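Local structure of protein, Family 18 Chitinase (Crocus vernus, 3SIM) at residues A[15-20]-A[67-72]; A[37-42]-A[93-98]; A[43-48]-A[85-90]; A[185-190]-A[197-202]; A[215-220]-A[232-237]. The protein probably hydrolyses chitin as a plant glycoside hydrolase of family 18, built on a TIM-barrel fold. All blocks are in the same frame, centred on the assembly; numbering follows the deposited sequence.

Contact 1. Residues A[15-20]-A[67-72]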
# COMPACT_ATOMS: atom_id res chain seq x y z
N VAL A 15 8.26 7.92 13.97
CA VAL A 15 6.84 7.73 14.22
C VAL A 15 6.45 6.30 14.64
O VAL A 15 6.73 5.39 14.00
CB VAL A 15 5.95 8.27 13.05
CG1 VAL A 15 4.44 7.97 13.28
CG2 VAL A 15 6.20 9.70 12.86
N LYS A 16 5.79 6.20 15.76
CA LYS A 16 5.24 4.97 16.28
C LYS A 16 3.80 4.74 15.93
O LYS A 16 3.14 5.65 15.69
CB LYS A 16 5.34 5.00 17.77
CG LYS A 16 6.63 4.59 18.22
CD LYS A 16 7.21 5.61 18.94
CE LYS A 16 6.85 5.41 20.34
NZ LYS A 16 7.78 6.12 21.19
N PHE A 17 3.32 3.51 16.01
CA PHE A 17 1.93 3.19 15.70
C PHE A 17 1.01 4.02 16.64
O PHE A 17 0.01 4.61 16.23
CB PHE A 17 1.62 1.70 15.93
CG PHE A 17 2.34 0.70 15.01
CD1 PHE A 17 2.02 0.56 13.68
CD2 PHE A 17 3.23 -0.20 15.55
CE1 PHE A 17 2.65 -0.41 12.93
CE2 PHE A 17 3.84 -1.13 14.79
CZ PHE A 17 3.55 -1.24 13.48
N SER A 18 1.42 4.09 17.89
CA SER A 18 0.73 4.79 18.95
C SER A 18 0.71 6.31 18.79
O SER A 18 -0.01 6.96 19.44
CB SER A 18 1.17 4.37 20.34
OG SER A 18 2.44 4.80 20.63
N ASP A 19 1.58 6.84 17.95
CA ASP A 19 1.50 8.22 17.59
C ASP A 19 0.28 8.59 16.69
O ASP A 19 -0.09 9.71 16.61
CB ASP A 19 2.80 8.74 17.00
CG ASP A 19 3.96 8.72 17.96
OD1 ASP A 19 3.83 8.77 19.16
OD2 ASP A 19 5.02 8.63 17.46
N VAL A 20 -0.23 7.64 15.96
CA VAL A 20 -1.27 7.88 14.99
C VAL A 20 -2.69 7.77 15.56
O VAL A 20 -3.06 6.78 16.05
CB VAL A 20 -1.09 6.98 13.74
CG1 VAL A 20 -2.19 7.21 12.76
CG2 VAL A 20 0.24 7.22 13.11
N SER A 67 1.54 -6.26 18.34
CA SER A 67 0.70 -6.95 19.30
C SER A 67 -0.00 -6.01 20.22
O SER A 67 -1.15 -6.15 20.42
CB SER A 67 1.51 -7.88 20.18
OG SER A 67 1.70 -9.08 19.57
N ALA A 68 0.72 -5.05 20.77
CA ALA A 68 0.15 -4.04 21.62
C ALA A 68 -0.90 -3.13 20.96
O ALA A 68 -1.90 -2.87 21.53
CB ALA A 68 1.19 -3.24 22.26
N ILE A 69 -0.63 -2.65 19.77
CA ILE A 69 -1.57 -1.81 19.08
C ILE A 69 -2.88 -2.56 18.73
O ILE A 69 -3.91 -2.07 18.88
CB ILE A 69 -0.94 -1.06 17.84
CG1 ILE A 69 -1.77 0.17 17.48
CG2 ILE A 69 -0.81 -1.97 16.72
CD1 ILE A 69 -1.70 1.20 18.41
N LYS A 70 -2.75 -3.77 18.27
CA LYS A 70 -3.88 -4.60 17.99
C LYS A 70 -4.73 -4.95 19.23
O LYS A 70 -5.88 -5.09 19.16
CB LYS A 70 -3.48 -5.83 17.18
CG LYS A 70 -3.06 -5.50 15.78
CD LYS A 70 -3.12 -6.64 14.85
CE LYS A 70 -2.25 -7.77 15.25
NZ LYS A 70 -2.19 -8.80 14.23
N SER A 71 -4.06 -5.14 20.34
CA SER A 71 -4.69 -5.41 21.57
C SER A 71 -5.49 -4.26 22.15
O SER A 71 -6.55 -4.45 22.61
CB SER A 71 -3.69 -6.04 22.50
OG SER A 71 -4.03 -5.84 23.82
N SER A 72 -4.94 -3.07 22.09
CA SER A 72 -5.57 -1.82 22.35
C SER A 72 -6.69 -1.41 21.42
O SER A 72 -7.51 -0.68 21.80
CB SER A 72 -4.54 -0.72 22.36
OG SER A 72 -3.75 -0.84 23.47
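On the outer wall of the TIM barrel, Phe17 of the connection between strands 2-7 and 28-37 leans on Ile69 of helix 63-72. The touch is made near the backbone: Phe17 CB lies 4.0 Å from Ile69 CG1, and the terminal Ile69 CD1 stands 4.2 Å from the same CB. Ile69 reaches across because CG1 is anti to its backbone N (chi1 -159°), which carries the longer branch outward while CG2 comes obliquely to the phenylalanine ring. Ile69 CD1 also lies 4.3 Å from Ser18 N, in the middle of the short 3-10 turn of residues 17-19. A branched aliphatic residue suits this helix face, since its longer arm reaches the turn while its CG2 methyl stays on the ring side. The turn has its own tether, a hydrogen bond from Lys16 N to Asp19 OD2 of 3.1 Å that meets the carboxylate from above its plane. Beyond CB the Phe17 ring turns from Ile69 to meet Phe31 edge-to-face, and it also touches Gln65 and Ile66 of the same helix. An outer helix is thus joined to a neighbouring strand-to-strand connection by hydrophobic side chains, as in the outer layer of a TIM barrel.

Contact 2. Residues A[37-42]-A[93-98]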
# COMPACT_ATOMS: atom_id res chain seq x y z
N VAL A 37 11.64 -5.51 0.73
CA VAL A 37 12.26 -5.48 -0.57
C VAL A 37 13.18 -6.68 -0.83
O VAL A 37 13.97 -7.01 -0.00
CB VAL A 37 13.07 -4.16 -0.82
CG1 VAL A 37 13.36 -3.98 -2.24
CG2 VAL A 37 12.40 -2.96 -0.32
N ASP A 38 13.10 -7.26 -2.00
CA ASP A 38 14.00 -8.32 -2.42
C ASP A 38 15.32 -7.81 -3.03
O ASP A 38 15.63 -8.09 -4.15
CB ASP A 38 13.32 -9.38 -3.29
CG ASP A 38 12.72 -8.83 -4.59
OD1 ASP A 38 12.31 -7.69 -4.67
OD2 ASP A 38 12.73 -9.58 -5.53
N TYR A 39 16.03 -7.05 -2.22
CA TYR A 39 17.32 -6.47 -2.50
C TYR A 39 18.19 -6.64 -1.27
O TYR A 39 17.69 -6.74 -0.19
CB TYR A 39 17.20 -4.99 -2.88
CG TYR A 39 17.01 -4.65 -4.37
CD1 TYR A 39 17.93 -3.88 -5.06
CD2 TYR A 39 15.90 -5.10 -5.07
CE1 TYR A 39 17.74 -3.58 -6.38
CE2 TYR A 39 15.71 -4.80 -6.38
CZ TYR A 39 16.64 -4.04 -7.04
OH TYR A 39 16.44 -3.74 -8.33
N THR A 40 19.47 -6.62 -1.50
CA THR A 40 20.47 -6.76 -0.46
C THR A 40 20.40 -5.64 0.56
O THR A 40 20.09 -4.56 0.24
CB THR A 40 21.95 -6.92 -1.01
OG1 THR A 40 22.32 -5.79 -1.78
CG2 THR A 40 22.14 -8.23 -1.81
N ALA A 41 20.64 -5.96 1.81
CA ALA A 41 20.48 -5.03 2.92
C ALA A 41 21.41 -3.82 2.91
O ALA A 41 21.11 -2.78 3.38
CB ALA A 41 20.54 -5.74 4.25
N SER A 42 22.57 -4.03 2.36
CA SER A 42 23.55 -3.00 2.41
C SER A 42 24.05 -2.66 1.02
O SER A 42 23.99 -3.45 0.14
CB SER A 42 24.68 -3.39 3.38
OG SER A 42 24.40 -3.14 4.74
N GLN A 93 13.84 -2.14 -9.09
CA GLN A 93 13.43 -2.77 -10.33
C GLN A 93 12.93 -4.19 -10.05
O GLN A 93 13.68 -4.96 -9.48
CB GLN A 93 14.59 -2.84 -11.34
CG GLN A 93 15.12 -1.48 -11.82
CD GLN A 93 14.31 -0.83 -12.90
OE1 GLN A 93 14.56 0.29 -13.24
NE2 GLN A 93 13.31 -1.51 -13.40
N PHE A 94 11.70 -4.52 -10.44
CA PHE A 94 11.25 -5.91 -10.36
C PHE A 94 12.08 -6.78 -11.29
O PHE A 94 12.15 -6.54 -12.45
CB PHE A 94 9.77 -6.13 -10.69
CG PHE A 94 9.27 -7.51 -10.37
CD1 PHE A 94 8.75 -7.79 -9.15
CD2 PHE A 94 9.38 -8.55 -11.25
CE1 PHE A 94 8.34 -9.03 -8.84
CE2 PHE A 94 8.93 -9.79 -10.91
CZ PHE A 94 8.44 -10.02 -9.71
N GLN A 95 12.67 -7.80 -10.72
CA GLN A 95 13.50 -8.74 -11.43
C GLN A 95 13.33 -10.18 -10.97
O GLN A 95 13.50 -10.44 -9.82
CB GLN A 95 14.98 -8.38 -11.27
CG GLN A 95 15.35 -6.93 -11.36
CD GLN A 95 16.82 -6.71 -11.33
OE1 GLN A 95 17.55 -7.38 -12.00
NE2 GLN A 95 17.26 -5.78 -10.55
N ALA A 96 12.98 -11.07 -11.89
CA ALA A 96 12.92 -12.50 -11.63
C ALA A 96 13.84 -13.34 -12.54
O ALA A 96 13.84 -13.20 -13.73
CB ALA A 96 11.54 -13.00 -11.72
N ALA A 97 14.67 -14.17 -11.93
CA ALA A 97 15.51 -15.12 -12.66
C ALA A 97 14.71 -16.23 -13.38
O ALA A 97 15.02 -16.59 -14.47
CB ALA A 97 16.58 -15.66 -11.81
N SER A 98 13.69 -16.72 -12.70
CA SER A 98 12.61 -17.50 -13.26
C SER A 98 11.39 -17.30 -12.38
O SER A 98 11.54 -16.98 -11.27
CB SER A 98 12.93 -19.00 -13.29
OG SER A 98 13.15 -19.53 -12.03
O HOH W 1 14.74 -9.79 -7.47
O HOH W 2 11.97 -7.99 -7.71
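At the carboxyl end of barrel strand 28-37, the side of a TIM barrel where family 18 enzymes carry their substrate cleft, Tyr39 and Asp38 reach the extended loop 93-98, one directly and the other through water. The Tyr39 hydroxyl receives two N-H groups. Gln93 N lies 3.1 Å from Tyr39 OH with an angle of 156° at the hydrogen, and Gln95 NE2 gives a more bent bond of 3.1 Å to the same OH, at 144°. The hydroxyl sits almost in the amide plane of Gln95, while ring and amide planes stand 67° apart and the two side chains cross at about a right angle. Gln95 is extended beyond CG, which brings its amide far enough out to meet the phenol. Gln93 O lies in the plane of the tyrosine ring at its edge, 3.7 Å from Tyr39 CE2. Tyrosine suits the place because a flat, rigid ring spans the distance between the two loops and ends in a polar atom. Asp38, at the centre of an inverse gamma turn, meets the loop mainly through water. Its OD2 is linked by one water to Gln95 O and by a second to Gln95 N, each water 2.8 Å from Asp38 OD2. Beyond the loop, Asp38 OD1 bonds Tyr126 OH, in a stretch that matches the DxxDxDxE motif of family 18, and OD2 bonds Trp102 NE1. Chemically, two N-H groups converging on one phenol oxygen probably polarise it, and fix the ring by its outer end as well as by its backbone.

Contact 3. Residues A[43-48]-A[85-90]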
# COMPACT_ATOMS: atom_id res chain seq x y z
N SER A 43 24.51 -1.45 0.83
CA SER A 43 24.99 -0.98 -0.45
C SER A 43 26.27 -1.64 -0.96
O SER A 43 27.06 -2.16 -0.24
CB SER A 43 25.28 0.45 -0.36
N PRO A 44 26.43 -1.62 -2.27
CA PRO A 44 25.38 -1.25 -3.18
C PRO A 44 24.30 -2.30 -3.14
O PRO A 44 24.53 -3.47 -3.04
N HIS A 45 23.09 -1.82 -3.24
CA HIS A 45 21.93 -2.69 -3.18
C HIS A 45 21.67 -3.35 -4.52
O HIS A 45 21.53 -2.70 -5.47
CB HIS A 45 20.71 -1.92 -2.75
CG HIS A 45 20.84 -1.25 -1.44
ND1 HIS A 45 20.68 -1.92 -0.26
CD2 HIS A 45 21.12 0.02 -1.12
CE1 HIS A 45 20.86 -1.09 0.73
NE2 HIS A 45 21.12 0.09 0.24
N THR A 46 21.64 -4.66 -4.52
CA THR A 46 21.33 -5.53 -5.65
C THR A 46 20.18 -6.54 -5.43
O THR A 46 19.94 -6.96 -4.34
CB THR A 46 22.60 -6.31 -6.15
OG1 THR A 46 23.12 -7.14 -5.13
CG2 THR A 46 23.63 -5.37 -6.62
N SER A 47 19.53 -6.93 -6.49
CA SER A 47 18.41 -7.81 -6.41
C SER A 47 18.74 -9.25 -5.98
O SER A 47 19.75 -9.76 -6.31
CB SER A 47 17.48 -7.75 -7.62
OG SER A 47 17.91 -8.45 -8.72
N THR A 48 17.83 -9.83 -5.21
CA THR A 48 18.01 -11.16 -4.63
C THR A 48 17.04 -12.25 -5.11
O THR A 48 16.91 -13.27 -4.50
CB THR A 48 17.93 -11.13 -3.14
OG1 THR A 48 16.63 -10.76 -2.76
CG2 THR A 48 18.99 -10.20 -2.52
N ALA A 85 9.66 2.67 -4.30
CA ALA A 85 10.48 3.32 -5.30
C ALA A 85 11.98 3.08 -5.29
O ALA A 85 12.51 2.85 -6.31
CB ALA A 85 10.23 4.80 -5.36
N SER A 86 12.59 3.16 -4.14
CA SER A 86 14.03 3.17 -3.95
C SER A 86 14.47 2.40 -2.72
O SER A 86 13.80 2.34 -1.76
CB SER A 86 14.53 4.58 -3.78
OG SER A 86 14.81 5.22 -5.00
N VAL A 87 15.66 1.90 -2.80
CA VAL A 87 16.35 1.34 -1.69
C VAL A 87 17.77 1.99 -1.63
O VAL A 87 18.59 1.88 -2.50
CB VAL A 87 16.22 -0.19 -1.90
CG1 VAL A 87 17.39 -0.81 -2.39
CG2 VAL A 87 15.60 -0.85 -0.79
N GLY A 88 18.03 2.68 -0.55
CA GLY A 88 19.16 3.56 -0.51
C GLY A 88 18.98 4.56 -1.60
O GLY A 88 17.98 5.20 -1.64
N SER A 89 19.94 4.68 -2.48
CA SER A 89 19.82 5.51 -3.63
C SER A 89 19.51 4.74 -4.91
O SER A 89 19.45 5.31 -5.94
CB SER A 89 21.03 6.48 -3.75
OG SER A 89 22.21 5.89 -4.22
N ASN A 90 19.36 3.44 -4.82
CA ASN A 90 19.15 2.61 -5.99
C ASN A 90 17.66 2.41 -6.32
O ASN A 90 16.88 2.12 -5.46
CB ASN A 90 19.84 1.25 -5.85
CG ASN A 90 21.35 1.34 -5.54
OD1 ASN A 90 22.18 1.36 -6.43
ND2 ASN A 90 21.67 1.35 -4.28
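The imidazole of His45 has Asn90 ND2 at its edge, in the ring plane and 3.5 Å from His45 CD2, while over one face stands its near neighbour Ser43 N, 3.6 Å above the plane and displaced toward the rim. The Asn90 amide is turned 75° from the ring, and the two side chains meet at about a right angle. Val87 packs against the base of the histidine: its CG1 methyl lies 3.5 Å from His45 CB, and Val87 O comes obliquely to the ring, 3.4 Å from His45 CD2. Histidine fits here because it offers carbon to the valine and still keeps a nitrogen for the backbone, ND1 bonding Thr40 O and so fixing the rotation of the ring. With CG beside its backbone N (chi1 -58°), His45 directs the imidazole at the turn facing it. That turn is of type II' and runs from Val87 to Asn90, closed by Val87 N to Asn90 O and Asn90 N to Val87 O, both 2.9 Å. Gly88 occupies its first corner, where a positive phi of 59° favours glycine. A beta carbon there would also fall only 2.9 Å from His45 CD2, so a side chain here would collide with the imidazole. Asparagine at the end of the turn supplies a short flat amide that fits beside the ring. Two-residue beta hairpins with a type II' turn commonly carry glycine at this corner, and this one, formed by strands 86-87 and 90-91, decorates the loop that follows the third strand of the TIM barrel.

Contact 4. Residues A[185-190]-A[197-202]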
# COMPACT_ATOMS: atom_id res chain seq x y z
N TYR A 185 -5.26 3.07 -5.20
CA TYR A 185 -4.79 3.82 -6.36
C TYR A 185 -4.14 5.09 -5.86
O TYR A 185 -4.59 5.67 -4.97
CB TYR A 185 -5.90 4.13 -7.38
CG TYR A 185 -5.47 4.28 -8.78
CD1 TYR A 185 -5.28 5.53 -9.36
CD2 TYR A 185 -5.26 3.18 -9.58
CE1 TYR A 185 -4.92 5.68 -10.68
CE2 TYR A 185 -4.88 3.30 -10.86
CZ TYR A 185 -4.68 4.55 -11.43
OH TYR A 185 -4.26 4.66 -12.69
N GLN A 186 -3.00 5.38 -6.43
CA GLN A 186 -2.12 6.46 -6.04
C GLN A 186 -2.50 7.78 -6.81
O GLN A 186 -1.87 8.18 -7.76
CB GLN A 186 -0.64 6.02 -6.11
CG GLN A 186 -0.16 4.87 -5.23
CD GLN A 186 1.38 4.80 -5.11
OE1 GLN A 186 1.98 3.78 -5.34
NE2 GLN A 186 1.97 5.90 -4.77
N PHE A 187 -3.54 8.42 -6.35
CA PHE A 187 -4.04 9.64 -6.95
C PHE A 187 -3.02 10.81 -6.83
O PHE A 187 -3.04 11.70 -7.59
CB PHE A 187 -5.48 10.00 -6.51
CG PHE A 187 -6.55 9.08 -7.05
CD1 PHE A 187 -7.13 9.29 -8.26
CD2 PHE A 187 -6.95 8.00 -6.33
CE1 PHE A 187 -8.08 8.43 -8.73
CE2 PHE A 187 -7.88 7.17 -6.79
CZ PHE A 187 -8.44 7.37 -8.00
N LYS A 188 -2.08 10.71 -5.92
CA LYS A 188 -1.05 11.73 -5.81
C LYS A 188 -0.14 11.81 -7.07
O LYS A 188 0.52 12.75 -7.28
CB LYS A 188 -0.28 11.69 -4.49
CG LYS A 188 0.30 10.41 -4.09
CD LYS A 188 -0.74 9.49 -3.41
CE LYS A 188 -0.14 8.21 -2.92
NZ LYS A 188 1.18 8.25 -3.10
N ALA A 189 -0.21 10.81 -7.92
CA ALA A 189 0.48 10.77 -9.18
C ALA A 189 0.08 11.83 -10.23
O ALA A 189 0.85 12.19 -11.02
CB ALA A 189 0.50 9.39 -9.75
N TYR A 190 -1.15 12.28 -10.18
CA TYR A 190 -1.60 13.31 -11.08
C TYR A 190 -1.04 14.70 -10.74
O TYR A 190 -0.55 14.90 -9.65
CB TYR A 190 -3.11 13.32 -11.12
CG TYR A 190 -3.77 12.08 -11.70
CD1 TYR A 190 -3.89 11.90 -13.06
CD2 TYR A 190 -4.35 11.14 -10.90
CE1 TYR A 190 -4.49 10.82 -13.57
CE2 TYR A 190 -4.93 10.05 -11.42
CZ TYR A 190 -4.99 9.90 -12.75
OH TYR A 190 -5.60 8.84 -13.24
N ASP A 197 -13.44 18.31 -10.50
CA ASP A 197 -14.05 17.60 -11.60
C ASP A 197 -13.13 16.60 -12.28
O ASP A 197 -13.55 15.57 -12.62
CB ASP A 197 -14.74 18.49 -12.66
CG ASP A 197 -15.65 17.66 -13.65
OD1 ASP A 197 -16.63 17.08 -13.22
OD2 ASP A 197 -15.36 17.56 -14.85
N LYS A 198 -11.89 16.97 -12.50
CA LYS A 198 -10.90 16.11 -13.06
C LYS A 198 -10.56 14.90 -12.16
O LYS A 198 -10.46 13.83 -12.64
CB LYS A 198 -9.66 16.89 -13.44
CG LYS A 198 -9.78 17.65 -14.72
CD LYS A 198 -8.61 18.46 -15.00
CE LYS A 198 -8.90 19.47 -16.12
NZ LYS A 198 -7.76 20.14 -16.51
N PHE A 199 -10.48 15.12 -10.86
CA PHE A 199 -10.24 14.05 -9.94
C PHE A 199 -11.35 13.02 -10.06
O PHE A 199 -11.06 11.90 -10.21
CB PHE A 199 -10.13 14.55 -8.51
CG PHE A 199 -9.91 13.48 -7.48
CD1 PHE A 199 -8.67 13.29 -6.94
CD2 PHE A 199 -10.93 12.73 -6.97
CE1 PHE A 199 -8.45 12.33 -5.97
CE2 PHE A 199 -10.73 11.84 -6.00
CZ PHE A 199 -9.50 11.63 -5.51
N LEU A 200 -12.59 13.47 -10.09
CA LEU A 200 -13.71 12.58 -10.24
C LEU A 200 -13.64 11.82 -11.59
O LEU A 200 -13.95 10.69 -11.63
CB LEU A 200 -15.05 13.30 -10.01
CG LEU A 200 -15.37 13.82 -8.60
CD1 LEU A 200 -16.46 14.85 -8.57
CD2 LEU A 200 -15.65 12.74 -7.64
N GLY A 201 -13.22 12.49 -12.65
CA GLY A 201 -12.95 11.83 -13.92
C GLY A 201 -11.86 10.76 -13.82
O GLY A 201 -11.98 9.70 -14.35
N TYR A 202 -10.82 11.07 -13.08
CA TYR A 202 -9.75 10.10 -12.84
C TYR A 202 -10.24 8.88 -12.05
O TYR A 202 -9.90 7.80 -12.37
CB TYR A 202 -8.48 10.70 -12.22
CG TYR A 202 -7.75 11.74 -13.06
CD1 TYR A 202 -7.71 11.67 -14.44
CD2 TYR A 202 -7.14 12.81 -12.46
CE1 TYR A 202 -7.08 12.63 -15.19
CE2 TYR A 202 -6.52 13.76 -13.19
CZ TYR A 202 -6.48 13.66 -14.55
OH TYR A 202 -5.84 14.61 -15.23
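Tyr190 and Tyr202 lie face on face in an offset stack, ring centroids 3.6 Å apart and planes only 3° from parallel. The two side chains slide past each other in opposite directions, so that Tyr190 OH comes over Tyr202 CB at 3.6 Å while Tyr190 CD1 sits 3.2 Å from Tyr202 CE2, a tight fit. Both have CG beside the backbone N, Tyr190 with chi1 -65°, which turns the rings to face each other. Lys198 O, one helical turn back, lies over the rim of the opposite face of Tyr202, so the ring has a neighbour on each side. With an alanine in place of Tyr190, one face of Tyr202 is likely to lose its stacking partner and that ring to be freer to turn. Deeper in, Phe187 CB rests 3.8 Å from Phe199 CE1, and the two rings meet obliquely with centroids 5.0 Å apart. Phe199 CZ lies over one face of Phe187, toward its rim, and Tyr185 CD1 over the centre of the opposite face, while Tyr202 C stands at the ring edge. Flat hydrocarbon rings suit this buried layer, whereas the tyrosines suit the less buried level beside it. A second shell sets the loop: Ser218 OG of strand 215-220 bonds both Tyr185 O and Phe187 N. Helix 196-209 is in turn backed by its neighbours, with Phe199 packing on Ile217 of strand 215-220 and on Ala237 of helix 230-243, and the 3-10 turn 187-189 lying between strand 182-184 and the helix.

Contact 5. Residues A[215-220]-A[232-237]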
# COMPACT_ATOMS: atom_id res chain seq x y z
N VAL A 215 -11.79 0.25 -5.77
CA VAL A 215 -10.76 1.28 -5.76
C VAL A 215 -10.99 2.35 -4.67
O VAL A 215 -11.93 3.10 -4.70
CB VAL A 215 -10.66 2.00 -7.15
CG1 VAL A 215 -9.50 2.93 -7.20
CG2 VAL A 215 -10.67 1.04 -8.29
N LEU A 216 -10.06 2.36 -3.74
CA LEU A 216 -9.85 3.43 -2.79
C LEU A 216 -9.30 4.74 -3.40
O LEU A 216 -8.56 4.76 -4.34
CB LEU A 216 -9.00 3.04 -1.58
CG LEU A 216 -9.00 1.76 -0.72
CD1 LEU A 216 -9.17 2.05 0.70
CD2 LEU A 216 -9.91 0.64 -1.15
N ILE A 217 -9.76 5.82 -2.86
CA ILE A 217 -9.14 7.12 -3.08
C ILE A 217 -7.98 7.38 -2.11
O ILE A 217 -7.84 6.71 -1.16
CB ILE A 217 -10.13 8.27 -3.16
CG1 ILE A 217 -10.82 8.49 -1.80
CG2 ILE A 217 -11.14 8.09 -4.31
CD1 ILE A 217 -11.79 9.66 -1.73
N SER A 218 -7.18 8.39 -2.39
CA SER A 218 -5.97 8.64 -1.62
C SER A 218 -5.42 10.07 -1.68
O SER A 218 -5.70 10.78 -2.56
CB SER A 218 -4.89 7.64 -2.03
OG SER A 218 -4.46 7.85 -3.29
N PHE A 219 -4.60 10.41 -0.73
CA PHE A 219 -3.79 11.61 -0.70
C PHE A 219 -2.42 11.41 0.00
O PHE A 219 -2.26 10.52 0.76
CB PHE A 219 -4.54 12.81 -0.11
CG PHE A 219 -4.96 12.65 1.33
CD1 PHE A 219 -4.12 12.93 2.36
CD2 PHE A 219 -6.25 12.26 1.65
CE1 PHE A 219 -4.55 12.80 3.68
CE2 PHE A 219 -6.66 12.13 2.96
CZ PHE A 219 -5.81 12.39 3.96
N SER A 220 -1.52 12.32 -0.25
CA SER A 220 -0.21 12.40 0.37
C SER A 220 -0.12 13.57 1.34
O SER A 220 -0.68 14.59 1.12
CB SER A 220 0.92 12.50 -0.67
OG SER A 220 2.12 12.98 -0.17
N LYS A 232 -7.62 21.12 -0.29
CA LYS A 232 -8.00 21.98 -1.39
C LYS A 232 -9.05 21.40 -2.38
O LYS A 232 -9.08 21.68 -3.52
CB LYS A 232 -6.80 22.65 -2.01
CG LYS A 232 -6.16 23.65 -1.04
CD LYS A 232 -4.91 24.30 -1.56
CE LYS A 232 -4.58 25.59 -0.84
NZ LYS A 232 -3.65 25.39 0.22
N GLY A 233 -9.95 20.65 -1.82
CA GLY A 233 -11.07 20.10 -2.51
C GLY A 233 -11.15 18.59 -2.53
O GLY A 233 -12.12 18.07 -2.95
N PHE A 234 -10.18 17.90 -1.95
CA PHE A 234 -10.23 16.45 -1.89
C PHE A 234 -11.53 15.99 -1.19
O PHE A 234 -12.20 15.17 -1.68
CB PHE A 234 -9.02 15.86 -1.15
CG PHE A 234 -9.12 14.37 -0.85
CD1 PHE A 234 -9.61 13.92 0.34
CD2 PHE A 234 -8.63 13.43 -1.71
CE1 PHE A 234 -9.65 12.62 0.63
CE2 PHE A 234 -8.71 12.10 -1.39
CZ PHE A 234 -9.26 11.73 -0.24
N PHE A 235 -11.89 16.62 -0.09
CA PHE A 235 -13.12 16.31 0.62
C PHE A 235 -14.43 16.58 -0.14
O PHE A 235 -15.37 15.92 0.08
CB PHE A 235 -13.12 16.74 2.10
CG PHE A 235 -12.18 15.96 2.95
CD1 PHE A 235 -12.41 14.63 3.19
CD2 PHE A 235 -11.04 16.52 3.47
CE1 PHE A 235 -11.59 13.92 3.93
CE2 PHE A 235 -10.19 15.79 4.23
CZ PHE A 235 -10.47 14.47 4.44
N ASP A 236 -14.45 17.55 -1.05
CA ASP A 236 -15.57 17.76 -1.94
C ASP A 236 -15.79 16.61 -2.94
O ASP A 236 -16.86 16.18 -3.12
CB ASP A 236 -15.46 19.08 -2.68
CG ASP A 236 -15.47 20.25 -1.73
OD1 ASP A 236 -16.11 20.16 -0.71
OD2 ASP A 236 -14.80 21.22 -1.97
N ALA A 237 -14.72 16.16 -3.55
CA ALA A 237 -14.72 15.00 -4.39
C ALA A 237 -15.11 13.74 -3.58
O ALA A 237 -15.88 12.97 -4.01
CB ALA A 237 -13.39 14.85 -5.02
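Strand 215-220 and helix 232-237 run nearly antiparallel, their directions at 167° with the axes 10.3 Å apart at closest approach, and Phe219 and Phe234 have the nearest alpha carbons. Phe234 carries most of the contact, projecting from the helix onto three successive residues of the strand. Phe219 brings its ring edge to the face of Phe234 in a T-shaped pair, centroids 5.0 Å apart and planes at 77°, with Phe219 CD2 3.6 Å from Phe234 CE1. Ile217 CD1 touches the outer end of the ring at 3.6 Å from Phe234 CZ, and Ser218 O comes obliquely, 3.5 Å from Phe234 CE2. Phe219 CG takes the crowded position between backbone N and carbonyl carbon (chi1 62°), which helps bring a ring edge to Phe234. A serine at Phe234 would probably leave the Phe219 edge without its aromatic face and open a gap beside Ile217. The strand alternates as its type requires: Ile217 and Phe219 point toward the helix, whereas Ser218 points away, its OG bonding Tyr185 O and Phe187 N. At Gly233, in a wider pi-type turn, a beta carbon would jam against the carbonyl O of Lys232, so glycine fits just before Phe234. Around this centre, Ile217 also touches Phe199 and Tyr203 of helix 196-209. Apolar residues on the strand face that meets the helix are what a beta-alpha-beta crossover needs, here strand 215-220, helix 230-243 and strand 250-253 of the TIM barrel.

Overall arrangement
From the N terminus, contact 1 closes a long loop by joining residues 15-20 to helix 63-72. Before it closes, the chain passes strand 28-37 and opens contacts 2 and 3, so both cross contact 1. Contact 3 lies within contact 2, and their centres are about 8 Å apart; they touch through Thr40 O and His45 ND1, and together tie the excursion after strand 28-37 to the hairpin and loop that follow strand 76-83. Contacts 4 and 5 then follow in series on short loops, meeting through Ser218, and bind the loop after strand 182-184 to helix 196-209, and strand 215-220 to helix 230-243. Contacts 2 and 5 lie on opposite sides of the chain's centre.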